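Side-chain contact in homoserine O-acetyltransferase (PDB 3I1I), which probably transfers an acetyl group to the hydroxyl of homoserine: residues M135-I140 against Q162-H167. Sequence-based numbering, arbitrary orientation.
Sequences MQCELI and QQWAVH
A single indole, that of Trp164, bridges two helices although the axes of the two segments come no closer than 11.8 Å, at a crossing angle of -71°; every contact between 135-140 and 162-167 passes through it. Trp164 NE1 donates to Gln136 OE1 at 2.8 Å with an N-H...O angle of 167°. The acceptor lies almost in the indole plane, whereas the donor is tilted 31° from the carbonyl plane of the amide. Gln136 CG stands anti to the carbonyl carbon and the chain runs extended beyond it, which brings OE1 to the indole edge at NE1 with the amide plane turned obliquely to the ring; CB sits in the ring plane at the edge, 3.8 Å from Trp164 CZ2. The benzo end reaches the backbone of the other helix, with Trp164 CZ2 3.6 Å from Cys137 N. Cys137 CB packs 3.7 Å from Trp164 CH2, and its SG approaches obliquely, 4.8 Å from the centroid of the six-membered ring. Ile140 CG1 adds a looser apolar contact at 4.2 Å from Trp164 CH2. Helix 156-167 follows the Ser155 turn, which fits the nucleophile elbow of alpha/beta hydrolases; the indole ties this helix to helix 129-142. Because the indole N-H can only donate, it sets the amide orientation, consistent with Gln136 NE2 bonding Thr91 OG1, and this buried N-H has its acceptor within an otherwise largely apolar interface.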
loop_
_atom_site.group_PDB
_atom_site.type_symbol
_atom_site.label_atom_id
_atom_site.label_comp_id
_atom_site.label_asym_id
_atom_site.label_seq_id
_atom_site.Cartn_x
_atom_site.Cartn_y
_atom_site.Cartn_z
HETATM N N MSE A 135 2.431 7.126 -31.045
HETATM C CA MSE A 135 3.390 8.184 -31.181
HETATM C C MSE A 135 4.700 7.680 -31.768
HETATM O O MSE A 135 5.191 8.264 -32.710
HETATM C CB MSE A 135 3.631 8.865 -29.862
HETATM C CG MSE A 135 2.492 9.782 -29.496
HETATM SE SE MSE A 135 2.680 10.327 -27.641
HETATM C CE MSE A 135 4.494 11.095 -27.753
ATOM N N GLN A 136 5.243 6.592 -31.234
ATOM C CA GLN A 136 6.462 6.010 -31.759
ATOM C C GLN A 136 6.375 5.716 -33.274
ATOM O O GLN A 136 7.318 5.946 -34.026
ATOM C CB GLN A 136 6.747 4.711 -31.037
ATOM C CG GLN A 136 7.257 4.869 -29.603
ATOM C CD GLN A 136 7.411 3.510 -28.940
ATOM O OE1 GLN A 136 6.635 2.581 -29.207
ATOM N NE2 GLN A 136 8.435 3.370 -28.123
ATOM N N CYS A 137 5.231 5.193 -33.695
ATOM C CA CYS A 137 5.011 4.879 -35.067
ATOM C C CYS A 137 5.077 6.118 -35.977
ATOM O O CYS A 137 5.606 6.032 -37.092
ATOM C CB CYS A 137 3.663 4.200 -35.220
ATOM S SG CYS A 137 3.428 3.569 -36.853
ATOM N N GLU A 138 4.562 7.257 -35.507
ATOM C CA GLU A 138 4.671 8.493 -36.277
ATOM C C GLU A 138 6.111 8.842 -36.475
ATOM O O GLU A 138 6.502 9.275 -37.563
ATOM C CB GLU A 138 4.049 9.685 -35.584
ATOM C CG GLU A 138 2.617 9.511 -35.246
ATOM C CD GLU A 138 1.731 9.883 -36.369
ATOM O OE1 GLU A 138 1.018 10.910 -36.188
ATOM O OE2 GLU A 138 1.742 9.153 -37.404
ATOM N N LEU A 139 6.886 8.709 -35.402
ATOM C CA LEU A 139 8.320 8.987 -35.490
ATOM C C LEU A 139 8.994 8.026 -36.464
ATOM O O LEU A 139 9.722 8.452 -37.317
ATOM C CB LEU A 139 9.002 8.928 -34.110
ATOM C CG LEU A 139 10.545 8.857 -34.090
ATOM C CD1 LEU A 139 11.096 9.972 -34.960
ATOM C CD2 LEU A 139 11.124 8.943 -32.670
ATOM N N ILE A 140 8.742 6.731 -36.332
ATOM C CA ILE A 140 9.355 5.733 -37.230
ATOM C C ILE A 140 9.016 6.050 -38.713
ATOM O O ILE A 140 9.898 6.073 -39.572
ATOM C CB ILE A 140 8.885 4.300 -36.857
ATOM C CG1 ILE A 140 9.392 3.922 -35.433
ATOM C CG2 ILE A 140 9.382 3.277 -37.849
ATOM C CD1 ILE A 140 10.913 3.840 -35.330
ATOM N N GLN A 162 3.953 -5.077 -27.251
ATOM C CA GLN A 162 2.857 -5.951 -27.600
ATOM C C GLN A 162 1.805 -5.163 -28.365
ATOM O O GLN A 162 1.192 -5.689 -29.271
ATOM C CB GLN A 162 2.249 -6.612 -26.368
ATOM C CG GLN A 162 3.052 -7.768 -25.836
ATOM C CD GLN A 162 2.565 -8.194 -24.450
ATOM O OE1 GLN A 162 1.836 -9.163 -24.327
ATOM N NE2 GLN A 162 2.953 -7.443 -23.414
ATOM N N GLN A 163 1.610 -3.908 -27.998
ATOM C CA GLN A 163 0.650 -3.053 -28.700
ATOM C C GLN A 163 1.088 -2.817 -30.161
ATOM O O GLN A 163 0.277 -2.879 -31.079
ATOM C CB GLN A 163 0.454 -1.749 -27.933
ATOM C CG GLN A 163 -0.298 -1.908 -26.608
ATOM C CD GLN A 163 -1.783 -2.201 -26.814
ATOM O OE1 GLN A 163 -2.205 -2.621 -27.897
ATOM N NE2 GLN A 163 -2.587 -1.972 -25.772
ATOM N N TRP A 164 2.380 -2.668 -30.388
ATOM C CA TRP A 164 2.924 -2.667 -31.752
ATOM C C TRP A 164 2.582 -3.929 -32.558
ATOM O O TRP A 164 2.124 -3.854 -33.703
ATOM C CB TRP A 164 4.454 -2.567 -31.720
ATOM C CG TRP A 164 4.965 -1.206 -31.769
ATOM C CD1 TRP A 164 5.245 -0.425 -30.721
ATOM C CD2 TRP A 164 5.295 -0.452 -32.945
ATOM N NE1 TRP A 164 5.736 0.768 -31.149
ATOM C CE2 TRP A 164 5.760 0.783 -32.518
ATOM C CE3 TRP A 164 5.222 -0.706 -34.308
ATOM C CZ2 TRP A 164 6.177 1.768 -33.398
ATOM C CZ3 TRP A 164 5.644 0.278 -35.187
ATOM C CH2 TRP A 164 6.091 1.496 -34.735
ATOM N N ALA A 165 2.843 -5.085 -31.957
ATOM C CA ALA A 165 2.594 -6.355 -32.626
ATOM C C ALA A 165 1.096 -6.536 -32.977
ATOM O O ALA A 165 0.743 -7.018 -34.064
ATOM C CB ALA A 165 3.098 -7.512 -31.777
ATOM N N VAL A 166 0.226 -6.127 -32.075
ATOM C CA VAL A 166 -1.215 -6.214 -32.318
ATOM C C VAL A 166 -1.662 -5.172 -33.370
ATOM O O VAL A 166 -2.309 -5.515 -34.338
ATOM C CB VAL A 166 -2.020 -6.040 -30.997
ATOM C CG1 VAL A 166 -3.496 -5.840 -31.273
ATOM C CG2 VAL A 166 -1.783 -7.246 -30.098
ATOM N N HIS A 167 -1.277 -3.914 -33.195
ATOM C CA HIS A 167 -1.865 -2.857 -33.993
ATOM C C HIS A 167 -1.115 -2.436 -35.228
ATOM O O HIS A 167 -1.689 -1.751 -36.040
ATOM C CB HIS A 167 -2.179 -1.670 -33.114
ATOM C CG HIS A 167 -3.273 -1.946 -32.143
ATOM N ND1 HIS A 167 -4.603 -1.687 -32.423
ATOM C CD2 HIS A 167 -3.252 -2.532 -30.919
ATOM C CE1 HIS A 167 -5.347 -2.057 -31.389
ATOM N NE2 HIS A 167 -4.555 -2.584 -30.468
#